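Local coordinates for Low molecular weight protein-tyrosine-phosphatase yfkJ (Bacillus subtilis, PDB 4ETM) that removes phosphate from phosphotyrosine residues of proteins, as a low molecular weight tyrosine phosphatase, and takes part in resistance to ethanol stress, at residues V24-I29 with P143-N148; I29-M34 with E150-L155; A35-R40 with D84-R89; I102-A107 with G111-M116. All blocks are in the same frame, centred on the assembly; numbering follows the deposited sequence.

Contacts 1 and 2 share Ile-29 and lie about 8 Å apart between centres. Both enclose one bound phosphate: contact 1 supplies the nucleophile Cys-25 and most of the anion-binding loop, and contact 2 supplies the active-site Arg-31. Contact 3, about 11 Å from contact 2, lies further along helix 31-45 and reaches the loop through Asn-28 OD1, which accepts a hydrogen bond from Arg-89 N at 2.9 Å. Contact 4 joins the neighbouring strand 101-104 of the parallel sheet to its helix, about 14 Å from contact 1. Its Asp-106 OD2 forms a 2.9 Å salt bridge with Arg-31 NH1, tying the far end of that guanidinium to the residue that caps helix 107-117.

Contact 1 (V24-I29 with P143-N148); sequences VCLGNI and PYYTGN. With K (potassium ion), chain E; PO4 (phosphate ion), chain C.
Phosphate oxygen O3 is gripped by two consecutive backbone amides: Gly-27 N at 2.8 Å, almost straight at 175°, and Leu-26 N at 3.0 Å, a weak and strongly bent bond. The amide of Ile-29 holds a second oxygen, its N lying 2.9 Å from phosphate O2. Cys-25, the nucleophile, directs its sulfur to the same anion.

From residues 143-148, Tyr-144 leans over the pocket, its CB 3.4 Å from phosphate O1. With CG anti to the backbone N (chi1 -173°), its ring reaches out to Ile-29, whose terminal CD1 comes within 3.8 Å of Tyr-144 CD1. Tyr-145 turns to Leu-26 instead, whose CD2 meets the ring at its edge, near its plane, 4.1 Å from Tyr-145 CE2; the two side chains cross at about a right angle. The tyrosines also brace each other, Tyr-144 CD2 standing over the centre of the Tyr-145 ring.

Behind the loop, Asn-28 OD1 binds the potassium ion and accepts from Arg-89 N, while its ND2 donates to Ser-32 OG, so both ends of the amide are fixed. Asp-142, the proton donor, precedes the tyrosine pair and accepts from Tyr-144 N. A P-loop running from the nucleophilic cysteine to the active-site arginine, walled by aromatic residues next to the general acid, is the active-site pocket of low molecular weight tyrosine phosphatases.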
loop_
_atom_site.group_PDB
_atom_site.type_symbol
_atom_site.label_atom_id
_atom_site.label_comp_id
_atom_site.label_asym_id
_atom_site.label_seq_id
_atom_site.Cartn_x
_atom_site.Cartn_y
_atom_site.Cartn_z
ATOM N N VAL A 24 -9.732 3.788 -7.529
ATOM C CA VAL A 24 -8.974 2.560 -7.751
ATOM C C VAL A 24 -9.087 1.595 -6.582
ATOM O O VAL A 24 -8.865 1.965 -5.413
ATOM C CB VAL A 24 -7.472 2.853 -8.016
ATOM C CG1 VAL A 24 -6.683 1.561 -8.224
ATOM C CG2 VAL A 24 -7.294 3.757 -9.227
ATOM N N CYS A 25 -9.430 0.349 -6.898
ATOM C CA CYS A 25 -9.410 -0.713 -5.902
ATOM C C CYS A 25 -8.643 -1.909 -6.468
ATOM O O CYS A 25 -7.888 -1.773 -7.418
ATOM C CB CYS A 25 -10.826 -1.090 -5.472
ATOM S SG CYS A 25 -11.894 -1.721 -6.756
ATOM N N LEU A 26 -8.828 -3.074 -5.879
ATOM C CA LEU A 26 -8.087 -4.254 -6.311
ATOM C C LEU A 26 -8.698 -4.901 -7.549
ATOM O O LEU A 26 -8.020 -5.072 -8.573
ATOM C CB LEU A 26 -8.011 -5.256 -5.153
ATOM C CG LEU A 26 -7.295 -6.570 -5.465
ATOM C CD1 LEU A 26 -5.860 -6.291 -5.819
ATOM C CD2 LEU A 26 -7.394 -7.522 -4.265
ATOM N N GLY A 27 -9.983 -5.234 -7.478
ATOM C CA GLY A 27 -10.614 -5.950 -8.577
ATOM C C GLY A 27 -11.362 -5.091 -9.573
ATOM O O GLY A 27 -11.647 -5.510 -10.698
ATOM N N ASN A 28 -11.693 -3.888 -9.139
ATOM C CA ASN A 28 -12.558 -2.995 -9.888
ATOM C C ASN A 28 -13.922 -3.639 -10.203
ATOM O O ASN A 28 -14.496 -3.478 -11.276
ATOM C CB ASN A 28 -11.818 -2.445 -11.092
ATOM C CG ASN A 28 -12.592 -1.387 -11.827
ATOM O OD1 ASN A 28 -12.628 -1.431 -13.038
ATOM N ND2 ASN A 28 -13.227 -0.446 -11.114
ATOM N N ILE A 29 -14.437 -4.363 -9.219
ATOM C CA ILE A 29 -15.812 -4.865 -9.278
ATOM C C ILE A 29 -16.655 -4.520 -8.044
ATOM O O ILE A 29 -17.876 -4.457 -8.127
ATOM C CB ILE A 29 -15.892 -6.394 -9.544
ATOM C CG1 ILE A 29 -15.019 -7.176 -8.553
ATOM C CG2 ILE A 29 -15.523 -6.693 -10.981
ATOM C CD1 ILE A 29 -15.404 -8.657 -8.451
ATOM N N PRO A 143 -15.013 -6.074 0.191
ATOM C CA PRO A 143 -16.178 -6.935 0.414
ATOM C C PRO A 143 -16.134 -8.195 -0.446
ATOM O O PRO A 143 -16.895 -9.130 -0.195
ATOM C CB PRO A 143 -17.348 -6.032 0.022
ATOM C CG PRO A 143 -16.789 -5.169 -1.016
ATOM C CD PRO A 143 -15.345 -4.910 -0.651
ATOM N N TYR A 144 -15.225 -8.240 -1.421
ATOM C CA TYR A 144 -14.998 -9.474 -2.162
ATOM C C TYR A 144 -14.561 -10.528 -1.158
ATOM O O TYR A 144 -14.924 -11.692 -1.275
ATOM C CB TYR A 144 -13.908 -9.283 -3.226
ATOM C CG TYR A 144 -13.705 -10.465 -4.157
ATOM C CD1 TYR A 144 -14.464 -10.607 -5.307
ATOM C CD2 TYR A 144 -12.755 -11.437 -3.873
ATOM C CE1 TYR A 144 -14.283 -11.680 -6.152
ATOM C CE2 TYR A 144 -12.566 -12.518 -4.706
ATOM C CZ TYR A 144 -13.331 -12.636 -5.849
ATOM O OH TYR A 144 -13.132 -13.725 -6.682
ATOM N N TYR A 145 -13.797 -10.092 -0.158
ATOM C CA TYR A 145 -13.309 -10.984 0.887
ATOM C C TYR A 145 -14.163 -10.954 2.157
ATOM O O TYR A 145 -14.438 -12.001 2.727
ATOM C CB TYR A 145 -11.847 -10.683 1.224
ATOM C CG TYR A 145 -10.901 -10.870 0.051
ATOM C CD1 TYR A 145 -10.631 -12.134 -0.442
ATOM C CD2 TYR A 145 -10.295 -9.780 -0.581
ATOM C CE1 TYR A 145 -9.777 -12.310 -1.519
ATOM C CE2 TYR A 145 -9.444 -9.952 -1.652
ATOM C CZ TYR A 145 -9.189 -11.219 -2.116
ATOM O OH TYR A 145 -8.344 -11.393 -3.184
ATOM N N THR A 146 -14.579 -9.771 2.602
ATOM C CA THR A 146 -15.313 -9.679 3.868
ATOM C C THR A 146 -16.769 -10.110 3.760
ATOM O O THR A 146 -17.333 -10.587 4.738
ATOM C CB THR A 146 -15.319 -8.245 4.437
ATOM O OG1 THR A 146 -16.117 -7.401 3.597
ATOM C CG2 THR A 146 -13.916 -7.687 4.535
ATOM N N GLY A 147 -17.370 -9.927 2.583
ATOM C CA GLY A 147 -18.798 -10.139 2.389
ATOM C C GLY A 147 -19.701 -9.013 2.874
ATOM O O GLY A 147 -20.930 -9.121 2.830
ATOM N N ASN A 148 -19.102 -7.920 3.328
ATOM C CA ASN A 148 -19.876 -6.844 3.929
ATOM C C ASN A 148 -19.981 -5.645 3.003
ATOM O O ASN A 148 -19.140 -4.749 3.009
ATOM C CB ASN A 148 -19.292 -6.447 5.280
ATOM C CG ASN A 148 -20.224 -5.564 6.071
ATOM O OD1 ASN A 148 -21.065 -4.864 5.497
ATOM N ND2 ASN A 148 -20.068 -5.568 7.385
HETATM K K K E . -14.151 0.695 -14.831
HETATM P P PO4 C . -12.821 -4.869 -5.212
HETATM O O1 PO4 C . -13.110 -6.235 -4.622
HETATM O O2 PO4 C . -13.297 -4.900 -6.627
HETATM O O3 PO4 C . -11.350 -4.600 -5.127
HETATM O O4 PO4 C . -13.477 -3.801 -4.358
HETATM O O HOH W 1 -16.516 -0.529 -12.923
#

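Contact 2 (I29-M34 with E150-L155); sequences ICRSPM and EEVCQL. With PO4 (phosphate ion), chain C.
Arg-31, the last residue of the phosphate-binding P-loop and the first of helix 31-45, rests against Val-152 of helix 149-170, so the active site is backed directly by the packing of two helices. The aliphatic part of the arginine makes this contact: Arg-31 CG lies 3.9 Å from Val-152 CG1, the two side chains crossing at about a right angle.

A bend at chi3 (-68°) then turns the guanidinium back alongside the phosphate, which lies at its edge, with the phosphorus in the guanidinium plane. Arg-31 NE donates to phosphate O4 at 2.8 Å in a nearly linear bond (173°), and NH2 donates to O3 at 2.9 Å. Phosphate O4 is also held by the Arg-31 backbone N at 2.7 Å, so one residue grips this oxygen from both its main chain and its side chain. Cys-30 N adds a bond of 2.8 Å to phosphate O2. The remaining guanidinium nitrogen, NH1, is satisfied by a salt bridge to Asp-106 and a bond to Val-140 O; together these partners fix the rotation of the group.

Further into the core, Met-34 extends from helix 31-45 between helix 149-170 and helix 70-78, where it also touches Ile-75. Its CG is anti to the backbone N (chi1 -169°), and the chain stays extended until the thioether. There Met-34 CE lies 4.1 Å from Val-152 CG1, while Met-34 SD settles 3.6 Å from Cys-153 CA.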
loop_
_atom_site.group_PDB
_atom_site.type_symbol
_atom_site.label_atom_id
_atom_site.label_comp_id
_atom_site.label_asym_id
_atom_site.label_seq_id
_atom_site.Cartn_x
_atom_site.Cartn_y
_atom_site.Cartn_z
ATOM N N ILE A 29 -14.437 -4.363 -9.219
ATOM C CA ILE A 29 -15.812 -4.865 -9.278
ATOM C C ILE A 29 -16.655 -4.520 -8.044
ATOM O O ILE A 29 -17.876 -4.457 -8.127
ATOM C CB ILE A 29 -15.892 -6.394 -9.544
ATOM C CG1 ILE A 29 -15.019 -7.176 -8.553
ATOM C CG2 ILE A 29 -15.523 -6.693 -10.981
ATOM C CD1 ILE A 29 -15.404 -8.657 -8.451
ATOM N N CYS A 30 -16.017 -4.305 -6.905
ATOM C CA CYS A 30 -16.785 -3.979 -5.698
ATOM C C CYS A 30 -16.703 -2.495 -5.301
ATOM O O CYS A 30 -17.676 -1.741 -5.470
ATOM C CB CYS A 30 -16.373 -4.871 -4.526
ATOM S SG CYS A 30 -16.596 -6.650 -4.786
ATOM N N ARG A 31 -15.544 -2.069 -4.811
ATOM C CA ARG A 31 -15.402 -0.744 -4.204
ATOM C C ARG A 31 -15.333 0.431 -5.173
ATOM O O ARG A 31 -16.153 1.360 -5.064
ATOM C CB ARG A 31 -14.197 -0.707 -3.259
ATOM C CG ARG A 31 -14.382 -1.565 -2.011
ATOM C CD ARG A 31 -13.068 -1.797 -1.309
ATOM N NE ARG A 31 -12.189 -2.640 -2.115
ATOM C CZ ARG A 31 -10.912 -2.851 -1.839
ATOM N NH1 ARG A 31 -10.346 -2.275 -0.783
ATOM N NH2 ARG A 31 -10.201 -3.626 -2.648
ATOM N N SER A 32 -14.362 0.420 -6.087
ATOM C CA SER A 32 -14.198 1.555 -6.986
ATOM C C SER A 32 -15.409 1.790 -7.906
ATOM O O SER A 32 -15.747 2.945 -8.153
ATOM C CB SER A 32 -12.860 1.556 -7.740
ATOM O OG SER A 32 -12.723 0.415 -8.566
ATOM N N PRO A 33 -16.065 0.725 -8.401
ATOM C CA PRO A 33 -17.265 1.054 -9.177
ATOM C C PRO A 33 -18.331 1.708 -8.303
ATOM O O PRO A 33 -19.012 2.618 -8.765
ATOM C CB PRO A 33 -17.740 -0.316 -9.690
ATOM C CG PRO A 33 -16.486 -1.151 -9.715
ATOM C CD PRO A 33 -15.744 -0.717 -8.489
ATOM N N MET A 34 -18.458 1.267 -7.051
ATOM C CA MET A 34 -19.447 1.863 -6.146
ATOM C C MET A 34 -19.099 3.326 -5.918
ATOM O O MET A 34 -19.981 4.182 -5.902
ATOM C CB MET A 34 -19.491 1.121 -4.812
ATOM C CG MET A 34 -20.662 1.520 -3.934
ATOM S SD MET A 34 -20.676 0.822 -2.259
ATOM C CE MET A 34 -20.847 -0.932 -2.567
ATOM N N GLU A 150 -22.634 -3.572 3.067
ATOM C CA GLU A 150 -23.294 -2.484 3.776
ATOM C C GLU A 150 -22.293 -1.488 4.362
ATOM O O GLU A 150 -22.473 -0.276 4.222
ATOM C CB GLU A 150 -24.205 -3.020 4.869
ATOM C CG GLU A 150 -25.479 -3.640 4.350
ATOM C CD GLU A 150 -26.577 -2.633 4.090
ATOM O OE1 GLU A 150 -27.744 -3.045 3.920
ATOM O OE2 GLU A 150 -26.286 -1.425 4.083
ATOM N N GLU A 151 -21.227 -1.974 4.999
ATOM C CA GLU A 151 -20.294 -1.055 5.648
ATOM C C GLU A 151 -19.452 -0.332 4.593
ATOM O O GLU A 151 -19.029 0.801 4.811
ATOM C CB GLU A 151 -19.405 -1.780 6.662
ATOM C CG GLU A 151 -18.341 -2.660 6.048
ATOM C CD GLU A 151 -17.399 -3.275 7.083
ATOM O OE1 GLU A 151 -16.522 -4.065 6.679
ATOM O OE2 GLU A 151 -17.528 -2.969 8.290
ATOM N N VAL A 152 -19.226 -0.996 3.458
ATOM C CA VAL A 152 -18.502 -0.397 2.338
ATOM C C VAL A 152 -19.337 0.747 1.764
ATOM O O VAL A 152 -18.821 1.825 1.507
ATOM C CB VAL A 152 -18.159 -1.446 1.256
ATOM C CG1 VAL A 152 -17.673 -0.777 -0.008
ATOM C CG2 VAL A 152 -17.100 -2.395 1.784
ATOM N N CYS A 153 -20.640 0.523 1.590
ATOM C CA CYS A 153 -21.533 1.599 1.165
ATOM C C CYS A 153 -21.443 2.816 2.094
ATOM O O CYS A 153 -21.292 3.952 1.630
ATOM C CB CYS A 153 -22.979 1.097 1.115
ATOM S SG CYS A 153 -24.199 2.350 0.629
ATOM N N GLN A 154 -21.533 2.582 3.399
ATOM C CA GLN A 154 -21.497 3.683 4.353
ATOM C C GLN A 154 -20.193 4.459 4.251
ATOM O O GLN A 154 -20.201 5.690 4.202
ATOM C CB GLN A 154 -21.732 3.200 5.790
ATOM C CG GLN A 154 -23.199 3.004 6.127
ATOM C CD GLN A 154 -23.424 2.392 7.502
ATOM O OE1 GLN A 154 -22.478 2.165 8.262
ATOM N NE2 GLN A 154 -24.686 2.118 7.826
ATOM N N LEU A 155 -19.086 3.729 4.196
ATOM C CA LEU A 155 -17.769 4.349 4.112
ATOM C C LEU A 155 -17.592 5.127 2.815
ATOM O O LEU A 155 -17.057 6.227 2.815
ATOM C CB LEU A 155 -16.680 3.289 4.254
ATOM C CG LEU A 155 -16.565 2.683 5.652
ATOM C CD1 LEU A 155 -15.673 1.470 5.613
ATOM C CD2 LEU A 155 -16.030 3.716 6.640
HETATM P P PO4 C . -12.821 -4.869 -5.212
HETATM O O1 PO4 C . -13.110 -6.235 -4.622
HETATM O O2 PO4 C . -13.297 -4.900 -6.627
HETATM O O3 PO4 C . -11.350 -4.600 -5.127
HETATM O O4 PO4 C . -13.477 -3.801 -4.358
#

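Contact 3 (A35-R40 with D84-R89); sequences AEAIFR and DGMLAR
Met-86, in the loop between helix 70-78 and helix 93-98, plugs into the side of helix 31-45, where the phosphatase fold packs its first helix beside the parallel sheet. The tight part of the contact is this one buried thioether, received by Glu-36, Ala-37 and Arg-40, residues brought together on one face of the helix.

Ala-37 CB closes one flank, 4.2 Å from Met-86 SD. The methyl group, swung round by a bend at chi3 (47°), lies against the glutamate carboxylate, with Met-86 CE 3.4 Å from Glu-36 OE2. That oxygen has its own partner in Ser-56 OG, which anchors the carboxylate toward strand 52-58. The other oxygen, Glu-36 OE1, takes a salt bridge from Arg-40 NH2 at 2.9 Å, one helical turn on. The arginine keeps OE1 close to its own guanidinium plane but approaches it from above the carboxylate plane, 46° out, so the two flat groups are tilted rather than coplanar.

Toward solvent the contact is looser. Arg-40 is only partly buried, and on either side of Met-86 the loop is exposed, at Gly-85, which turns with positive phi, and at Leu-87. Where the two regimes meet, the sulfur lies at the guanidinium edge, near its plane, with Arg-40 NH2 3.4 Å from Met-86 SD.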
loop_
_atom_site.group_PDB
_atom_site.type_symbol
_atom_site.label_atom_id
_atom_site.label_comp_id
_atom_site.label_asym_id
_atom_site.label_seq_id
_atom_site.Cartn_x
_atom_site.Cartn_y
_atom_site.Cartn_z
ATOM N N ALA A 35 -17.806 3.604 -5.765
ATOM C CA ALA A 35 -17.366 4.971 -5.521
ATOM C C ALA A 35 -17.588 5.831 -6.757
ATOM O O ALA A 35 -18.115 6.939 -6.660
ATOM C CB ALA A 35 -15.921 5.009 -5.099
ATOM N N GLU A 36 -17.186 5.313 -7.912
ATOM C CA GLU A 36 -17.431 5.995 -9.180
ATOM C C GLU A 36 -18.901 6.434 -9.335
ATOM O O GLU A 36 -19.191 7.617 -9.569
ATOM C CB GLU A 36 -16.995 5.103 -10.355
ATOM C CG GLU A 36 -17.068 5.827 -11.700
ATOM C CD GLU A 36 -17.084 4.898 -12.888
ATOM O OE1 GLU A 36 -17.617 5.322 -13.943
ATOM O OE2 GLU A 36 -16.560 3.768 -12.786
ATOM N N ALA A 37 -19.820 5.491 -9.185
ATOM C CA ALA A 37 -21.244 5.756 -9.358
ATOM C C ALA A 37 -21.760 6.731 -8.315
ATOM O O ALA A 37 -22.503 7.658 -8.635
ATOM C CB ALA A 37 -22.023 4.459 -9.293
ATOM N N ILE A 38 -21.380 6.518 -7.057
ATOM C CA ILE A 38 -21.852 7.381 -5.978
ATOM C C ILE A 38 -21.312 8.794 -6.132
ATOM O O ILE A 38 -22.054 9.767 -6.023
ATOM C CB ILE A 38 -21.455 6.813 -4.597
ATOM C CG1 ILE A 38 -22.327 5.605 -4.268
ATOM C CG2 ILE A 38 -21.590 7.871 -3.512
ATOM C CD1 ILE A 38 -21.985 4.964 -2.932
ATOM N N PHE A 39 -20.017 8.903 -6.400
ATOM C CA PHE A 39 -19.389 10.206 -6.560
ATOM C C PHE A 39 -19.995 10.966 -7.728
ATOM O O PHE A 39 -20.214 12.181 -7.647
ATOM C CB PHE A 39 -17.885 10.041 -6.762
ATOM C CG PHE A 39 -17.178 11.318 -7.020
ATOM C CD1 PHE A 39 -16.711 12.091 -5.971
ATOM C CD2 PHE A 39 -16.971 11.753 -8.316
ATOM C CE1 PHE A 39 -16.048 13.272 -6.218
ATOM C CE2 PHE A 39 -16.315 12.937 -8.565
ATOM C CZ PHE A 39 -15.845 13.687 -7.518
ATOM N N ARG A 40 -20.260 10.255 -8.821
ATOM C CA ARG A 40 -20.879 10.874 -9.994
ATOM C C ARG A 40 -22.240 11.445 -9.622
ATOM O O ARG A 40 -22.580 12.561 -10.027
ATOM C CB ARG A 40 -21.010 9.862 -11.134
ATOM C CG ARG A 40 -22.008 10.263 -12.207
ATOM C CD ARG A 40 -21.639 9.703 -13.573
ATOM N NE ARG A 40 -21.511 8.255 -13.570
ATOM C CZ ARG A 40 -20.381 7.590 -13.799
ATOM N NH1 ARG A 40 -19.252 8.227 -14.080
ATOM N NH2 ARG A 40 -20.391 6.274 -13.765
ATOM N N ASP A 84 -25.008 1.871 -15.609
ATOM C CA ASP A 84 -25.046 1.479 -17.016
ATOM C C ASP A 84 -23.696 1.671 -17.706
ATOM O O ASP A 84 -23.114 2.754 -17.668
ATOM C CB ASP A 84 -26.134 2.280 -17.746
ATOM C CG ASP A 84 -26.204 1.967 -19.233
ATOM O OD1 ASP A 84 -26.894 0.994 -19.606
ATOM O OD2 ASP A 84 -25.583 2.705 -20.031
ATOM N N GLY A 85 -23.192 0.603 -18.316
ATOM C CA GLY A 85 -21.959 0.675 -19.078
ATOM C C GLY A 85 -20.675 0.586 -18.271
ATOM O O GLY A 85 -19.582 0.662 -18.838
ATOM N N MET A 86 -20.792 0.435 -16.956
ATOM C CA MET A 86 -19.604 0.315 -16.112
ATOM C C MET A 86 -19.058 -1.113 -16.160
ATOM O O MET A 86 -19.758 -2.067 -15.798
ATOM C CB MET A 86 -19.890 0.794 -14.680
ATOM C CG MET A 86 -20.274 2.287 -14.634
ATOM S SD MET A 86 -20.778 2.953 -13.030
ATOM C CE MET A 86 -19.476 2.284 -12.007
ATOM N N LEU A 87 -17.818 -1.258 -16.631
ATOM C CA LEU A 87 -17.222 -2.578 -16.852
ATOM C C LEU A 87 -15.769 -2.581 -16.440
ATOM O O LEU A 87 -15.001 -1.804 -16.978
ATOM C CB LEU A 87 -17.245 -2.925 -18.335
ATOM C CG LEU A 87 -18.563 -3.156 -19.048
ATOM C CD1 LEU A 87 -18.272 -3.379 -20.519
ATOM C CD2 LEU A 87 -19.256 -4.359 -18.438
ATOM N N ALA A 88 -15.361 -3.507 -15.585
ATOM C CA ALA A 88 -14.017 -3.502 -15.012
ATOM C C ALA A 88 -12.860 -3.348 -16.005
ATOM O O ALA A 88 -12.890 -3.896 -17.114
ATOM C CB ALA A 88 -13.799 -4.752 -14.165
ATOM N N ARG A 89 -11.838 -2.621 -15.570
ATOM C CA ARG A 89 -10.608 -2.462 -16.337
ATOM C C ARG A 89 -9.435 -2.360 -15.384
ATOM O O ARG A 89 -9.609 -2.062 -14.199
ATOM C CB ARG A 89 -10.666 -1.230 -17.242
ATOM C CG ARG A 89 -10.321 0.095 -16.563
ATOM C CD ARG A 89 -10.404 1.234 -17.586
ATOM N NE ARG A 89 -10.234 2.563 -17.008
ATOM C CZ ARG A 89 -9.053 3.142 -16.811
ATOM N NH1 ARG A 89 -7.925 2.506 -17.132
ATOM N NH2 ARG A 89 -9.000 4.353 -16.286
#

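Contact 4 (I102-A107 with G111-M116); sequences IIAMDA and GSLRSM
Ile-102 and Leu-113 provide the main apolar contact between strand 101-104 and helix 107-117. The touching atoms are methyl groups, Ile-102 CG2 and Leu-113 CD1, 3.8 Å apart. The CB of Ile-102 already points to the helix, and CG2, anti to the backbone N, carries the touching methyl, meeting a leucine that approaches at a slant. Two residues along the strand, on the same face, Ala-104 CB sits at a looser 4.5 Å from Leu-113 CD1. Leu-113 thus covers a small apolar patch that extends to Ile-125 of the adjacent strand.

The hydrogen bonding across the contact is helical. Gly-111 N donates to Ala-107 O at 3.0 Å with an angle of 165°, the i to i+4 bond of the helix's first turn. Just before it, Asp-106 serves as N-cap, its OD1 accepting from Asn-109 N.

Helix 107-117 also meets the second subunit. Gly-111 O is hydrogen-bonded to Ser-112 OG of the second subunit, and Ser-112 OG to Gly-111 O of that subunit, while Ala-107 packs on Ala-107 of the second subunit.

This division of chemistry implies that helix 107-117 is held against its strands by methyl packing, whereas the N-cap aspartate links the helix start to Arg-31, and polar groups about a turn further on join it to the second subunit.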
loop_
_atom_site.group_PDB
_atom_site.type_symbol
_atom_site.label_atom_id
_atom_site.label_comp_id
_atom_site.label_asym_id
_atom_site.label_seq_id
_atom_site.Cartn_x
_atom_site.Cartn_y
_atom_site.Cartn_z
ATOM N N ILE A 102 -6.179 10.618 -8.179
ATOM C CA ILE A 102 -6.320 9.177 -8.130
ATOM C C ILE A 102 -6.659 8.787 -6.702
ATOM O O ILE A 102 -5.885 9.053 -5.790
ATOM C CB ILE A 102 -5.060 8.476 -8.642
ATOM C CG1 ILE A 102 -4.774 8.931 -10.087
ATOM C CG2 ILE A 102 -5.224 6.966 -8.512
ATOM C CD1 ILE A 102 -3.651 8.204 -10.767
ATOM N N ILE A 103 -7.820 8.159 -6.523
ATOM C CA ILE A 103 -8.388 7.926 -5.210
ATOM C C ILE A 103 -8.464 6.419 -4.959
ATOM O O ILE A 103 -9.323 5.730 -5.519
ATOM C CB ILE A 103 -9.804 8.549 -5.107
ATOM C CG1 ILE A 103 -9.770 10.051 -5.414
ATOM C CG2 ILE A 103 -10.371 8.329 -3.723
ATOM C CD1 ILE A 103 -8.745 10.829 -4.616
ATOM N N ALA A 104 -7.539 5.918 -4.138
ATOM C CA ALA A 104 -7.441 4.481 -3.816
ATOM C C ALA A 104 -8.329 4.101 -2.657
ATOM O O ALA A 104 -8.587 4.923 -1.793
ATOM C CB ALA A 104 -6.022 4.136 -3.483
ATOM N N MET A 105 -8.758 2.841 -2.606
ATOM C CA MET A 105 -9.633 2.398 -1.517
ATOM C C MET A 105 -8.871 2.031 -0.244
ATOM O O MET A 105 -9.405 2.196 0.861
ATOM C CB MET A 105 -10.518 1.236 -1.972
ATOM C CG MET A 105 -11.444 1.619 -3.111
ATOM S SD MET A 105 -12.620 2.880 -2.557
ATOM C CE MET A 105 -12.373 4.131 -3.825
ATOM N N ASP A 106 -7.646 1.529 -0.401
ATOM C CA ASP A 106 -6.821 1.158 0.746
ATOM C C ASP A 106 -5.318 1.314 0.517
ATOM O O ASP A 106 -4.863 1.695 -0.582
ATOM C CB ASP A 106 -7.161 -0.256 1.240
ATOM C CG ASP A 106 -6.821 -1.341 0.235
ATOM O OD1 ASP A 106 -5.806 -1.239 -0.471
ATOM O OD2 ASP A 106 -7.559 -2.338 0.167
ATOM N N ALA A 107 -4.551 1.039 1.568
ATOM C CA ALA A 107 -3.123 1.302 1.558
ATOM C C ALA A 107 -2.432 0.366 0.576
ATOM O O ALA A 107 -1.510 0.773 -0.135
ATOM C CB ALA A 107 -2.531 1.159 2.959
ATOM N N GLY A 111 0.127 1.367 -2.529
ATOM C CA GLY A 111 1.411 0.734 -2.744
ATOM C C GLY A 111 1.540 0.140 -4.134
ATOM O O GLY A 111 2.599 0.233 -4.753
ATOM N N SER A 112 0.462 -0.470 -4.628
ATOM C CA SER A 112 0.479 -1.025 -5.975
ATOM C C SER A 112 0.666 0.054 -7.022
ATOM O O SER A 112 1.410 -0.147 -7.976
ATOM C CB SER A 112 -0.793 -1.817 -6.262
ATOM O OG SER A 112 -0.885 -2.934 -5.393
ATOM N N LEU A 113 -0.007 1.194 -6.839
ATOM C CA LEU A 113 0.117 2.299 -7.782
ATOM C C LEU A 113 1.550 2.841 -7.728
ATOM O O LEU A 113 2.095 3.273 -8.739
ATOM C CB LEU A 113 -0.927 3.393 -7.501
ATOM C CG LEU A 113 -2.391 3.009 -7.770
ATOM C CD1 LEU A 113 -3.367 3.963 -7.094
ATOM C CD2 LEU A 113 -2.690 2.943 -9.259
ATOM N N ARG A 114 2.172 2.766 -6.557
ATOM C CA ARG A 114 3.545 3.263 -6.400
ATOM C C ARG A 114 4.560 2.406 -7.145
ATOM O O ARG A 114 5.524 2.919 -7.708
ATOM C CB ARG A 114 3.924 3.345 -4.919
ATOM C CG ARG A 114 3.139 4.368 -4.088
ATOM C CD ARG A 114 3.915 4.731 -2.817
ATOM N NE ARG A 114 3.118 5.537 -1.896
ATOM C CZ ARG A 114 2.850 6.828 -2.072
ATOM N NH1 ARG A 114 3.322 7.468 -3.135
ATOM N NH2 ARG A 114 2.104 7.481 -1.186
ATOM N N SER A 115 4.342 1.098 -7.117
ATOM C CA SER A 115 5.143 0.143 -7.867
ATOM C C SER A 115 4.992 0.354 -9.381
ATOM O O SER A 115 5.884 0.019 -10.162
ATOM C CB SER A 115 4.712 -1.286 -7.489
ATOM O OG SER A 115 5.519 -2.280 -8.106
ATOM N N MET A 116 3.862 0.918 -9.787
ATOM C CA MET A 116 3.545 1.087 -11.204
ATOM C C MET A 116 4.095 2.395 -11.764
ATOM O O MET A 116 4.299 2.528 -12.960
ATOM C CB MET A 116 2.026 1.055 -11.380
ATOM C CG MET A 116 1.521 1.355 -12.773
ATOM S SD MET A 116 -0.270 1.306 -12.738
ATOM C CE MET A 116 -0.482 -0.078 -11.625
#